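Alpha-catenin-like protein hmp-1 (Caenorhabditis elegans, PDB 5XA5) takes part in cadherin-catenin cell adhesion, binding beta-catenin, cadherin and actin filaments, and is required for cell migration and cell shape changes during embryonic body enclosure and elongation. Local coordinates at residues A63-T68 and A135-L140; A160-E165 and D173-L178; I188-R193 and D204-A209; V153-E158 and I180-E185. One frame throughout, in Å; residues are numbered along the deposited sequence. Where two conformers were deposited one is given.

All four contacts are helix against helix within the N-terminal part of hmp-1, and three of them use the long helix 117-165. Interaction 1, on the opposite side of the chain's centre from the others, is a buried ring-to-ring contact between widely spaced helices. Interactions 2 and 4 join the same two helices, 117-165 and 169-196, their centres 10 Å apart. Both are partly buried and pair apolar packing with polar chains: interaction 2, near the hairpin tip, sets a sulfur against a tyrosine with a glutamine at the edge, and interaction 4 stacks a carboxylate on an amide. Interaction 3 is buried and aliphatic, and hands helix 169-196 on to the next helix, 200-229.

Interaction 1. Residues A63-T68 and A135-L140; sequences ANFLQT and AKFLIL
Phe65 of helix 51-74 and Phe137 of helix 117-165 mark the nearest backbone approach of the two segments, yet their CA atoms stay 11.0 Å apart, so these two segments meet only through their long side chains. The two rings bridge this distance. In both residues CG stands anti to the backbone N (chi1 -171° in Phe65, 178° in Phe137), which sends each ring out across the gap, and the two side chains pass each other in opposite directions. The edge of Phe65 is turned toward the face of Phe137 in an offset edge-to-face pair, with centroids 5.9 Å apart and planes at 70°. The nearest atoms are Phe65 CZ and Phe137 CD2, at 4.1 Å, an oblique touch and the sole pair of residues here within van der Waals range. Both rings are buried: Phe65 also leans on Leu93 and Val96 of helix 83-112, and a side chain from the chain of another protein packs on it. The contact lies in the N-terminal helical bundle of a vinculin/alpha-catenin family protein, and the partner chain packed on Phe65 is consistent with this being its beta-catenin-binding part.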
loop_
_atom_site.group_PDB
_atom_site.type_symbol
_atom_site.label_atom_id
_atom_site.label_comp_id
_atom_site.label_asym_id
_atom_site.label_seq_id
_atom_site.Cartn_x
_atom_site.Cartn_y
_atom_site.Cartn_z
ATOM N N ALA A 63 10.039 18.935 0.307
ATOM C CA ALA A 63 9.003 19.473 1.180
ATOM C C ALA A 63 7.606 18.982 0.801
ATOM O O ALA A 63 6.818 18.609 1.671
ATOM C CB ALA A 63 9.048 21.007 1.171
ATOM N N ASN A 64 7.296 18.984 -0.491
ATOM C CA ASN A 64 5.968 18.580 -0.920
ATOM C C ASN A 64 5.736 17.098 -0.652
ATOM O O ASN A 64 4.621 16.690 -0.320
ATOM C CB ASN A 64 5.748 18.892 -2.401
ATOM C CG ASN A 64 4.321 18.635 -2.838
ATOM O OD1 ASN A 64 4.022 17.606 -3.441
ATOM N ND2 ASN A 64 3.425 19.560 -2.507
ATOM N N PHE A 65 6.791 16.298 -0.795
ATOM C CA PHE A 65 6.714 14.873 -0.490
ATOM C C PHE A 65 6.384 14.688 0.996
ATOM O O PHE A 65 5.533 13.872 1.369
ATOM C CB PHE A 65 8.030 14.165 -0.855
ATOM C CG PHE A 65 7.960 12.662 -0.768
ATOM C CD1 PHE A 65 7.690 11.903 -1.893
ATOM C CD2 PHE A 65 8.166 12.013 0.439
ATOM C CE1 PHE A 65 7.621 10.518 -1.819
ATOM C CE2 PHE A 65 8.080 10.627 0.529
ATOM C CZ PHE A 65 7.813 9.879 -0.601
ATOM N N LEU A 66 7.050 15.462 1.847
ATOM C CA LEU A 66 6.827 15.356 3.278
ATOM C C LEU A 66 5.416 15.798 3.649
ATOM O O LEU A 66 4.790 15.200 4.519
ATOM C CB LEU A 66 7.865 16.182 4.047
ATOM C CG LEU A 66 9.311 15.739 3.823
ATOM C CD1 LEU A 66 10.263 16.578 4.651
ATOM C CD2 LEU A 66 9.488 14.260 4.149
ATOM N N GLN A 67 4.912 16.830 2.976
ATOM C CA GLN A 67 3.585 17.355 3.281
ATOM C C GLN A 67 2.502 16.368 2.867
ATOM O O GLN A 67 1.589 16.077 3.640
ATOM C CB GLN A 67 3.359 18.706 2.595
ATOM C CG GLN A 67 4.158 19.844 3.195
ATOM C CD GLN A 67 4.138 21.083 2.322
ATOM O OE1 GLN A 67 3.342 21.185 1.386
ATOM N NE2 GLN A 67 5.010 22.039 2.629
ATOM N N THR A 68 2.604 15.854 1.650
ATOM C CA THR A 68 1.639 14.898 1.129
ATOM C C THR A 68 1.699 13.597 1.931
ATOM O O THR A 68 0.665 12.988 2.267
ATOM C CB THR A 68 1.900 14.636 -0.364
ATOM O OG1 THR A 68 1.702 15.855 -1.088
ATOM C CG2 THR A 68 0.961 13.559 -0.902
ATOM N N ALA A 135 11.908 4.850 -1.763
ATOM C CA ALA A 135 11.458 3.508 -2.134
ATOM C C ALA A 135 11.042 2.693 -0.906
ATOM O O ALA A 135 10.018 2.002 -0.940
ATOM C CB ALA A 135 12.550 2.780 -2.911
ATOM N N LYS A 136 11.822 2.781 0.173
ATOM C CA LYS A 136 11.488 2.050 1.399
ATOM C C LYS A 136 10.181 2.565 1.992
ATOM O O LYS A 136 9.384 1.782 2.522
ATOM C CB LYS A 136 12.627 2.146 2.424
ATOM C CG LYS A 136 13.747 1.154 2.151
ATOM C CD LYS A 136 14.952 1.356 3.053
ATOM C CE LYS A 136 16.053 0.372 2.688
ATOM N NZ LYS A 136 17.276 0.556 3.515
ATOM N N PHE A 137 9.942 3.869 1.880
ATOM C CA PHE A 137 8.687 4.442 2.358
ATOM C C PHE A 137 7.502 3.880 1.580
ATOM O O PHE A 137 6.474 3.552 2.161
ATOM C CB PHE A 137 8.679 5.977 2.266
ATOM C CG PHE A 137 7.374 6.588 2.713
ATOM C CD1 PHE A 137 7.136 6.806 4.054
ATOM C CD2 PHE A 137 6.391 6.944 1.802
ATOM C CE1 PHE A 137 5.942 7.355 4.486
ATOM C CE2 PHE A 137 5.189 7.505 2.234
ATOM C CZ PHE A 137 4.971 7.700 3.578
ATOM N N LEU A 138 7.645 3.770 0.266
ATOM C CA LEU A 138 6.555 3.264 -0.550
ATOM C C LEU A 138 6.271 1.806 -0.236
ATOM O O LEU A 138 5.119 1.388 -0.281
ATOM C CB LEU A 138 6.855 3.419 -2.043
ATOM C CG LEU A 138 7.011 4.864 -2.524
ATOM C CD1 LEU A 138 7.351 4.876 -3.992
ATOM C CD2 LEU A 138 5.726 5.627 -2.275
ATOM N N ILE A 139 7.319 1.039 0.068
ATOM C CA ILE A 139 7.159 -0.390 0.348
ATOM C C ILE A 139 6.408 -0.559 1.660
ATOM O O ILE A 139 5.494 -1.384 1.778
ATOM C CB ILE A 139 8.516 -1.113 0.423
ATOM C CG1 ILE A 139 9.077 -1.324 -0.985
ATOM C CG2 ILE A 139 8.375 -2.468 1.091
ATOM C CD1 ILE A 139 10.520 -1.783 -0.998
ATOM N N LEU A 140 6.797 0.243 2.641
ATOM C CA LEU A 140 6.101 0.247 3.918
ATOM C C LEU A 140 4.659 0.729 3.740
ATOM O O LEU A 140 3.728 0.174 4.335
ATOM C CB LEU A 140 6.850 1.129 4.924
ATOM C CG LEU A 140 6.144 1.279 6.261
ATOM C CD1 LEU A 140 6.000 -0.089 6.913
ATOM C CD2 LEU A 140 6.926 2.236 7.148
#

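Interaction 2. Residues A160-E165 and D173-L178; sequences AHQMIE and DDLYNL
Met163 and Leu175 pack across an antiparallel helical hairpin, close to the short turn that links helix 117-165 to helix 169-196. The axes of the two segments run at 164° to each other and come within 9.1 Å, and the CA atoms of this pair are 5.7 Å apart. Such nearness lets the two side chains meet at their roots, Met163 CB to Leu175 CB at 4.1 Å. Leu175 then reaches on to the backbone of the other helix, with CD1 3.5 Å from Gln162 O. Its second methyl group, CD2, lies 3.7 Å from Gln162 OE1, where the extended glutamine chain crosses the leucine at about a right angle. The amide nitrogen at the end of that chain turns back along its own helix to Glu158 OE2. In Met163 a chi1 of -169° and an extended chi2 (174°) carry SD alongside Tyr176, the two side chains pointing the same way. This SD is 3.8 Å from Tyr176 CB and 5.0 Å from the centroid of the Tyr176 ring, an oblique Met-aromatic contact. Leu220 and Thr224 of helix 200-229 pack on Met163 as well, and Tyr221 stacks on the tyrosine ring. With no hydrogen bond across the two segments, the hairpin is held here by dispersion and the sulfur-aromatic contact, while the glutamine's polar end forms the more exposed border.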
loop_
_atom_site.group_PDB
_atom_site.type_symbol
_atom_site.label_atom_id
_atom_site.label_comp_id
_atom_site.label_asym_id
_atom_site.label_seq_id
_atom_site.Cartn_x
_atom_site.Cartn_y
_atom_site.Cartn_z
ATOM N N ALA A 160 -20.177 -11.800 10.314
ATOM C CA ALA A 160 -20.587 -13.191 10.086
ATOM C C ALA A 160 -20.673 -13.959 11.389
ATOM O O ALA A 160 -21.567 -14.796 11.573
ATOM C CB ALA A 160 -19.638 -13.885 9.143
ATOM N N HIS A 161 -19.720 -13.714 12.292
ATOM C CA HIS A 161 -19.749 -14.343 13.604
ATOM C C HIS A 161 -21.065 -14.032 14.313
ATOM O O HIS A 161 -21.734 -14.932 14.857
ATOM C CB HIS A 161 -18.564 -13.852 14.456
ATOM C CG HIS A 161 -18.449 -14.527 15.798
ATOM N ND1 HIS A 161 -17.514 -15.491 16.056
ATOM C CD2 HIS A 161 -19.168 -14.365 16.941
ATOM C CE1 HIS A 161 -17.647 -15.909 17.315
ATOM N NE2 HIS A 161 -18.648 -15.255 17.857
ATOM N N GLN A 162 -21.426 -12.748 14.311
ATOM C CA GLN A 162 -22.638 -12.320 14.984
ATOM C C GLN A 162 -23.862 -12.922 14.315
ATOM O O GLN A 162 -24.826 -13.277 15.006
ATOM C CB GLN A 162 -22.722 -10.788 15.004
ATOM C CG GLN A 162 -21.747 -10.176 15.981
ATOM C CD GLN A 162 -21.744 -8.664 15.923
ATOM O OE1 GLN A 162 -22.789 -8.048 15.745
ATOM N NE2 GLN A 162 -20.576 -8.059 16.127
ATOM N N MET A 163 -23.813 -13.061 12.983
ATOM C CA MET A 163 -24.950 -13.628 12.270
ATOM C C MET A 163 -25.178 -15.082 12.682
ATOM O O MET A 163 -26.327 -15.499 12.937
ATOM C CB MET A 163 -24.754 -13.503 10.753
ATOM C CG MET A 163 -26.016 -13.836 9.980
ATOM S SD MET A 163 -25.886 -13.535 8.206
ATOM C CE MET A 163 -24.811 -14.882 7.708
ATOM N N ILE A 164 -24.087 -15.838 12.817
ATOM C CA ILE A 164 -24.132 -17.235 13.219
ATOM C C ILE A 164 -24.673 -17.357 14.640
ATOM O O ILE A 164 -25.387 -18.320 14.979
ATOM C CB ILE A 164 -22.717 -17.857 13.115
ATOM C CG1 ILE A 164 -22.300 -17.918 11.645
ATOM C CG2 ILE A 164 -22.673 -19.235 13.763
ATOM C CD1 ILE A 164 -20.823 -18.233 11.427
ATOM N N GLU A 165 -24.343 -16.382 15.487
ATOM C CA GLU A 165 -24.756 -16.438 16.892
ATOM C C GLU A 165 -26.152 -15.871 17.148
ATOM O O GLU A 165 -26.715 -16.080 18.227
ATOM C CB GLU A 165 -23.751 -15.686 17.769
ATOM C CG GLU A 165 -22.388 -16.308 17.805
ATOM C CD GLU A 165 -22.391 -17.671 18.455
ATOM O OE1 GLU A 165 -23.144 -17.869 19.441
ATOM O OE2 GLU A 165 -21.645 -18.542 17.965
ATOM N N ASP A 173 -31.557 -11.264 9.642
ATOM C CA ASP A 173 -31.764 -10.382 8.481
ATOM C C ASP A 173 -31.006 -9.064 8.585
ATOM O O ASP A 173 -30.422 -8.602 7.607
ATOM C CB ASP A 173 -33.250 -10.087 8.300
ATOM C CG ASP A 173 -34.002 -11.238 7.676
ATOM O OD1 ASP A 173 -33.361 -12.180 7.167
ATOM O OD2 ASP A 173 -35.251 -11.194 7.685
ATOM N N ASP A 174 -31.020 -8.448 9.767
ATOM C CA ASP A 174 -30.337 -7.163 9.938
ATOM C C ASP A 174 -28.831 -7.322 9.811
ATOM O O ASP A 174 -28.153 -6.493 9.204
ATOM C CB ASP A 174 -30.679 -6.531 11.286
ATOM C CG ASP A 174 -32.108 -6.021 11.347
ATOM O OD1 ASP A 174 -32.710 -5.807 10.272
ATOM O OD2 ASP A 174 -32.620 -5.819 12.470
ATOM N N LEU A 175 -28.295 -8.392 10.388
ATOM C CA LEU A 175 -26.865 -8.631 10.255
ATOM C C LEU A 175 -26.504 -8.972 8.809
ATOM O O LEU A 175 -25.468 -8.544 8.337
ATOM C CB LEU A 175 -26.406 -9.742 11.204
ATOM C CG LEU A 175 -26.401 -9.282 12.667
ATOM C CD1 LEU A 175 -26.328 -10.506 13.573
ATOM C CD2 LEU A 175 -25.222 -8.355 12.929
ATOM N N TYR A 176 -27.359 -9.700 8.093
ATOM C CA TYR A 176 -27.003 -10.001 6.717
ATOM C C TYR A 176 -27.107 -8.727 5.881
ATOM O O TYR A 176 -26.315 -8.537 4.963
ATOM C CB TYR A 176 -27.858 -11.130 6.109
ATOM C CG TYR A 176 -27.310 -11.565 4.754
ATOM C CD1 TYR A 176 -25.990 -11.987 4.635
ATOM C CD2 TYR A 176 -28.106 -11.554 3.606
ATOM C CE1 TYR A 176 -25.460 -12.366 3.414
ATOM C CE2 TYR A 176 -27.579 -11.952 2.363
ATOM C CZ TYR A 176 -26.258 -12.355 2.286
ATOM O OH TYR A 176 -25.710 -12.739 1.072
ATOM N N ASN A 177 -28.035 -7.829 6.208
ATOM C CA ASN A 177 -28.046 -6.540 5.502
ATOM C C ASN A 177 -26.700 -5.806 5.627
ATOM O O ASN A 177 -26.210 -5.214 4.669
ATOM C CB ASN A 177 -29.176 -5.655 6.022
ATOM C CG ASN A 177 -30.475 -5.886 5.282
ATOM O OD1 ASN A 177 -30.488 -6.449 4.183
ATOM N ND2 ASN A 177 -31.583 -5.464 5.887
ATOM N N LEU A 178 -26.097 -5.865 6.807
ATOM C CA LEU A 178 -24.791 -5.251 7.029
ATOM C C LEU A 178 -23.726 -6.016 6.256
ATOM O O LEU A 178 -22.898 -5.427 5.583
ATOM C CB LEU A 178 -24.436 -5.210 8.526
ATOM C CG LEU A 178 -25.204 -4.226 9.417
ATOM C CD1 LEU A 178 -24.920 -4.486 10.908
ATOM C CD2 LEU A 178 -24.873 -2.789 9.058
#

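Interaction 3. Residues I188-R193 and D204-A209; sequences ITVRRR and DDLLAA
Arg193, whose N donates to Thr189 O at 2.9 Å within helix 169-196, offers the aliphatic part of its side chain to Leu206. Its CG lies 3.9 Å from Leu206 CD2, and the two side chains cross at about a right angle. A bend at chi2 (61°) turns the rest of the arginine aside, so that the guanidinium leaves this apolar contact and its NH1 forms a salt bridge with Asp142 of helix 117-165. Val190, one turn back, supplies the other half of the seat: its CG1 is 3.7 Å from Leu206 CG, and Leu206 CD2 also rests 3.7 Å from Val190 O. One leucine branch thus touches both backbone and side chain of the facing helix. The CA atoms of Val190 and Leu206 are 7.5 Å apart. The leucine is further enclosed by Leu197 in the link between the two helices and by Val257 of helix 234-258, while Arg193 touches Val146 and Ile149 of helix 117-165, placing the contact among four helices.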
loop_
_atom_site.group_PDB
_atom_site.type_symbol
_atom_site.label_atom_id
_atom_site.label_comp_id
_atom_site.label_asym_id
_atom_site.label_seq_id
_atom_site.Cartn_x
_atom_site.Cartn_y
_atom_site.Cartn_z
ATOM N N ILE A 188 -14.655 -5.036 -3.930
ATOM C CA ILE A 188 -14.045 -4.015 -4.781
ATOM C C ILE A 188 -12.554 -3.872 -4.507
ATOM O O ILE A 188 -11.746 -3.880 -5.436
ATOM C CB ILE A 188 -14.710 -2.637 -4.588
ATOM C CG1 ILE A 188 -16.175 -2.690 -5.016
ATOM C CG2 ILE A 188 -13.962 -1.560 -5.371
ATOM C CD1 ILE A 188 -17.004 -1.532 -4.510
ATOM N N THR A 189 -12.174 -3.770 -3.234
ATOM C CA THR A 189 -10.780 -3.535 -2.880
ATOM C C THR A 189 -9.931 -4.768 -3.178
ATOM O O THR A 189 -8.775 -4.661 -3.602
ATOM C CB THR A 189 -10.628 -3.145 -1.400
ATOM O OG1 THR A 189 -10.824 -4.296 -0.581
ATOM C CG2 THR A 189 -11.648 -2.086 -1.028
ATOM N N VAL A 190 -10.503 -5.952 -2.977
ATOM C CA VAL A 190 -9.756 -7.173 -3.263
ATOM C C VAL A 190 -9.521 -7.380 -4.763
ATOM O O VAL A 190 -8.444 -7.818 -5.174
ATOM C CB VAL A 190 -10.479 -8.394 -2.662
ATOM C CG1 VAL A 190 -9.949 -9.685 -3.248
ATOM C CG2 VAL A 190 -10.302 -8.360 -1.173
ATOM N N ARG A 191 -10.524 -7.084 -5.584
ATOM C CA ARG A 191 -10.350 -7.175 -7.036
ATOM C C ARG A 191 -9.253 -6.233 -7.512
ATOM O O ARG A 191 -8.446 -6.590 -8.385
ATOM C CB ARG A 191 -11.665 -6.863 -7.747
ATOM C CG ARG A 191 -12.627 -8.026 -7.789
ATOM C CD ARG A 191 -13.965 -7.607 -8.365
ATOM N NE ARG A 191 -14.893 -8.731 -8.440
ATOM C CZ ARG A 191 -15.541 -9.085 -9.545
ATOM N NH1 ARG A 191 -15.361 -8.400 -10.666
ATOM N NH2 ARG A 191 -16.366 -10.123 -9.531
ATOM N N ARG A 192 -9.226 -5.028 -6.958
ATOM C CA ARG A 192 -8.204 -4.051 -7.353
ATOM C C ARG A 192 -6.830 -4.499 -6.882
ATOM O O ARG A 192 -5.847 -4.357 -7.615
ATOM C CB ARG A 192 -8.529 -2.658 -6.813
ATOM C CG ARG A 192 -9.820 -2.082 -7.380
ATOM C CD ARG A 192 -10.136 -0.705 -6.810
ATOM N NE ARG A 192 -9.332 0.346 -7.425
ATOM C CZ ARG A 192 -8.526 1.165 -6.758
ATOM N NH1 ARG A 192 -8.408 1.059 -5.442
ATOM N NH2 ARG A 192 -7.838 2.091 -7.412
ATOM N N ARG A 193 -6.767 -5.060 -5.675
ATOM C CA ARG A 193 -5.506 -5.592 -5.172
ATOM C C ARG A 193 -5.001 -6.713 -6.074
ATOM O O ARG A 193 -3.803 -6.803 -6.369
ATOM C CB ARG A 193 -5.669 -6.093 -3.725
ATOM C CG ARG A 193 -4.391 -6.641 -3.124
ATOM C CD ARG A 193 -3.362 -5.547 -3.083
ATOM N NE ARG A 193 -2.120 -6.006 -2.477
ATOM C CZ ARG A 193 -1.071 -5.210 -2.286
ATOM N NH1 ARG A 193 -1.135 -3.934 -2.650
ATOM N NH2 ARG A 193 0.041 -5.697 -1.760
ATOM N N ASP A 204 -4.079 -15.228 -8.433
ATOM C CA ASP A 204 -5.078 -16.281 -8.648
ATOM C C ASP A 204 -5.649 -16.773 -7.322
ATOM O O ASP A 204 -6.848 -17.013 -7.224
ATOM C CB ASP A 204 -4.494 -17.458 -9.424
ATOM C CG ASP A 204 -4.100 -17.083 -10.840
ATOM O OD1 ASP A 204 -4.594 -16.049 -11.342
ATOM O OD2 ASP A 204 -3.331 -17.849 -11.457
ATOM N N ASP A 205 -4.791 -16.914 -6.312
ATOM C CA ASP A 205 -5.238 -17.350 -4.987
ATOM C C ASP A 205 -6.181 -16.338 -4.352
ATOM O O ASP A 205 -7.159 -16.717 -3.682
ATOM C CB ASP A 205 -4.046 -17.596 -4.063
ATOM C CG ASP A 205 -3.321 -18.898 -4.372
ATOM O OD1 ASP A 205 -3.807 -19.677 -5.225
ATOM O OD2 ASP A 205 -2.266 -19.140 -3.748
ATOM N N LEU A 206 -5.884 -15.050 -4.520
ATOM C CA LEU A 206 -6.727 -14.012 -3.942
ATOM C C LEU A 206 -8.088 -14.030 -4.620
ATOM O O LEU A 206 -9.126 -13.928 -3.955
ATOM C CB LEU A 206 -6.069 -12.626 -4.079
ATOM C CG LEU A 206 -6.681 -11.500 -3.238
ATOM C CD1 LEU A 206 -6.498 -11.803 -1.773
ATOM C CD2 LEU A 206 -6.036 -10.154 -3.560
ATOM N N LEU A 207 -8.090 -14.180 -5.940
ATOM C CA LEU A 207 -9.343 -14.219 -6.678
ATOM C C LEU A 207 -10.159 -15.459 -6.328
ATOM O O LEU A 207 -11.386 -15.397 -6.293
ATOM C CB LEU A 207 -9.074 -14.161 -8.185
ATOM C CG LEU A 207 -8.639 -12.756 -8.612
ATOM C CD1 LEU A 207 -8.361 -12.738 -10.103
ATOM C CD2 LEU A 207 -9.673 -11.688 -8.228
ATOM N N ALA A 208 -9.479 -16.568 -6.066
ATOM C CA ALA A 208 -10.184 -17.788 -5.697
ATOM C C ALA A 208 -10.860 -17.612 -4.353
ATOM O O ALA A 208 -12.012 -18.022 -4.172
ATOM C CB ALA A 208 -9.247 -18.972 -5.666
ATOM N N ALA A 209 -10.139 -17.015 -3.409
ATOM C CA ALA A 209 -10.705 -16.765 -2.082
ATOM C C ALA A 209 -11.864 -15.771 -2.165
ATOM O O ALA A 209 -12.882 -15.950 -1.484
ATOM C CB ALA A 209 -9.611 -16.268 -1.116
#

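Interaction 4. Residues V153-E158 and I180-E185; sequences VDEVRE and ISQIEE
Glu155 swings its chain away from its own backbone nitrogen, whereas Gln182 keeps CG beside its own (chi1 -69°); both chains then run extended, crossing at about a right angle so that their flat ends overlap. The carboxylate and amide planes are 6° apart and stacked, with Glu155 CD 3.5 Å from Gln182 NE2. This is face-on packing without a direct hydrogen bond. A water links the two weakly, accepting from Gln182 NE2 at 3.0 Å and donating to Glu155 OE2 at 3.5 Å. Residues of helix 117-165 hold both groups: Gln182 OE1 hydrogen-bonds with Thr159 OG1, and Glu155 OE1 forms a salt bridge with Lys152. That lysine also pairs with Glu185 OE1, which probably offsets the mutual repulsion of two carboxylates, Glu155 OE1 and Glu185 OE1 being 5.0 Å apart. Deeper in, Val156 divides its methyl groups: CG2 meets Gln182 CB at 3.9 Å, and CG1 meets Ile183 CG1 at 3.9 Å. The segment axes approach to 9.6 Å at 156°, a nearly antiparallel pair. Leu251 of helix 234-258 packs on Val156, and Leu213 and Ala217 of helix 200-229 pack on Ile183, so the apolar side of this pair faces two further helices.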
loop_
_atom_site.group_PDB
_atom_site.type_symbol
_atom_site.label_atom_id
_atom_site.label_comp_id
_atom_site.label_asym_id
_atom_site.label_seq_id
_atom_site.Cartn_x
_atom_site.Cartn_y
_atom_site.Cartn_z
ATOM N N VAL A 153 -11.483 -7.426 6.069
ATOM C CA VAL A 153 -11.746 -8.867 6.223
ATOM C C VAL A 153 -12.184 -9.194 7.648
ATOM O O VAL A 153 -13.121 -9.975 7.854
ATOM C CB VAL A 153 -10.492 -9.702 5.874
ATOM C CG1 VAL A 153 -10.725 -11.218 6.101
ATOM C CG2 VAL A 153 -10.077 -9.431 4.447
ATOM N N ASP A 154 -11.515 -8.607 8.637
ATOM C CA ASP A 154 -11.857 -8.851 10.035
ATOM C C ASP A 154 -13.264 -8.361 10.369
ATOM O O ASP A 154 -13.971 -8.945 11.190
ATOM C CB ASP A 154 -10.864 -8.142 10.964
ATOM C CG ASP A 154 -9.468 -8.727 10.901
ATOM O OD1 ASP A 154 -9.315 -9.905 10.515
ATOM O OD2 ASP A 154 -8.515 -8.002 11.258
ATOM N N GLU A 155 -13.643 -7.244 9.758
ATOM C CA GLU A 155 -14.969 -6.681 9.985
ATOM C C GLU A 155 -16.027 -7.637 9.436
ATOM O O GLU A 155 -17.029 -7.898 10.098
ATOM C CB GLU A 155 -15.081 -5.302 9.309
ATOM C CG GLU A 155 -16.402 -4.592 9.552
ATOM C CD GLU A 155 -16.507 -3.303 8.752
ATOM O OE1 GLU A 155 -16.268 -3.347 7.529
ATOM O OE2 GLU A 155 -16.819 -2.250 9.346
ATOM N N VAL A 156 -15.796 -8.152 8.229
ATOM C CA VAL A 156 -16.701 -9.149 7.631
ATOM C C VAL A 156 -16.754 -10.384 8.527
ATOM O O VAL A 156 -17.820 -10.938 8.804
ATOM C CB VAL A 156 -16.257 -9.536 6.221
ATOM C CG1 VAL A 156 -17.022 -10.745 5.703
ATOM C CG2 VAL A 156 -16.461 -8.349 5.297
ATOM N N ARG A 157 -15.597 -10.814 9.016
ATOM C CA ARG A 157 -15.548 -11.994 9.877
ATOM C C ARG A 157 -16.400 -11.819 11.135
ATOM O O ARG A 157 -17.112 -12.735 11.541
ATOM C CB ARG A 157 -14.093 -12.298 10.253
ATOM C CG ARG A 157 -13.882 -13.504 11.140
ATOM C CD ARG A 157 -12.410 -13.588 11.546
ATOM N NE ARG A 157 -11.579 -14.091 10.444
ATOM C CZ ARG A 157 -10.611 -13.418 9.833
ATOM N NH1 ARG A 157 -10.300 -12.173 10.189
ATOM N NH2 ARG A 157 -9.945 -14.009 8.854
ATOM N N GLU A 158 -16.340 -10.637 11.747
ATOM C CA GLU A 158 -17.096 -10.396 12.976
ATOM C C GLU A 158 -18.595 -10.293 12.722
ATOM O O GLU A 158 -19.414 -10.793 13.506
ATOM C CB GLU A 158 -16.574 -9.130 13.671
ATOM C CG GLU A 158 -17.403 -8.684 14.864
ATOM C CD GLU A 158 -17.513 -9.754 15.980
ATOM O OE1 GLU A 158 -16.613 -10.621 16.055
ATOM O OE2 GLU A 158 -18.456 -9.701 16.804
ATOM N N ILE A 180 -23.941 -7.765 3.562
ATOM C CA ILE A 180 -24.029 -7.567 2.116
ATOM C C ILE A 180 -23.156 -6.404 1.731
ATOM O O ILE A 180 -22.339 -6.522 0.808
ATOM C CB ILE A 180 -25.473 -7.313 1.648
ATOM C CG1 ILE A 180 -26.262 -8.628 1.716
ATOM C CG2 ILE A 180 -25.515 -6.755 0.208
ATOM C CD1 ILE A 180 -27.751 -8.437 1.649
ATOM N N SER A 181 -23.306 -5.298 2.454
ATOM C CA SER A 181 -22.562 -4.089 2.104
ATOM C C SER A 181 -21.080 -4.248 2.395
ATOM O O SER A 181 -20.252 -3.817 1.593
ATOM C CB SER A 181 -23.136 -2.873 2.840
ATOM O OG SER A 181 -24.404 -2.561 2.289
ATOM N N GLN A 182 -20.746 -4.873 3.513
ATOM C CA GLN A 182 -19.340 -5.027 3.862
ATOM C C GLN A 182 -18.617 -5.900 2.845
ATOM O O GLN A 182 -17.467 -5.632 2.478
ATOM C CB GLN A 182 -19.208 -5.594 5.274
ATOM C CG GLN A 182 -19.643 -4.599 6.320
ATOM C CD GLN A 182 -19.705 -5.191 7.702
ATOM O OE1 GLN A 182 -19.543 -6.391 7.871
ATOM N NE2 GLN A 182 -19.900 -4.341 8.705
ATOM N N ILE A 183 -19.290 -6.950 2.393
ATOM C CA ILE A 183 -18.677 -7.854 1.419
ATOM C C ILE A 183 -18.563 -7.179 0.055
ATOM O O ILE A 183 -17.573 -7.384 -0.646
ATOM C CB ILE A 183 -19.470 -9.155 1.313
ATOM C CG1 ILE A 183 -19.245 -9.975 2.585
ATOM C CG2 ILE A 183 -19.047 -9.963 0.094
ATOM C CD1 ILE A 183 -19.990 -11.282 2.633
ATOM N N GLU A 184 -19.555 -6.366 -0.315
ATOM C CA GLU A 184 -19.448 -5.613 -1.560
ATOM C C GLU A 184 -18.257 -4.647 -1.551
ATOM O O GLU A 184 -17.538 -4.559 -2.547
ATOM C CB GLU A 184 -20.741 -4.842 -1.840
ATOM C CG GLU A 184 -21.897 -5.701 -2.324
ATOM C CD GLU A 184 -21.756 -6.157 -3.768
ATOM O OE1 GLU A 184 -20.903 -5.614 -4.507
ATOM O OE2 GLU A 184 -22.527 -7.056 -4.167
ATOM N N GLU A 185 -18.062 -3.948 -0.433
ATOM C CA GLU A 185 -16.922 -3.048 -0.234
ATOM C C GLU A 185 -15.602 -3.811 -0.324
ATOM O O GLU A 185 -14.660 -3.393 -1.002
ATOM C CB GLU A 185 -17.024 -2.351 1.128
ATOM C CG GLU A 185 -17.568 -0.940 1.125
ATOM C CD GLU A 185 -18.275 -0.580 2.429
ATOM O OE1 GLU A 185 -18.278 -1.413 3.365
ATOM O OE2 GLU A 185 -18.825 0.540 2.522
HETATM O O HOH W 1 -19.292 -3.350 11.506
#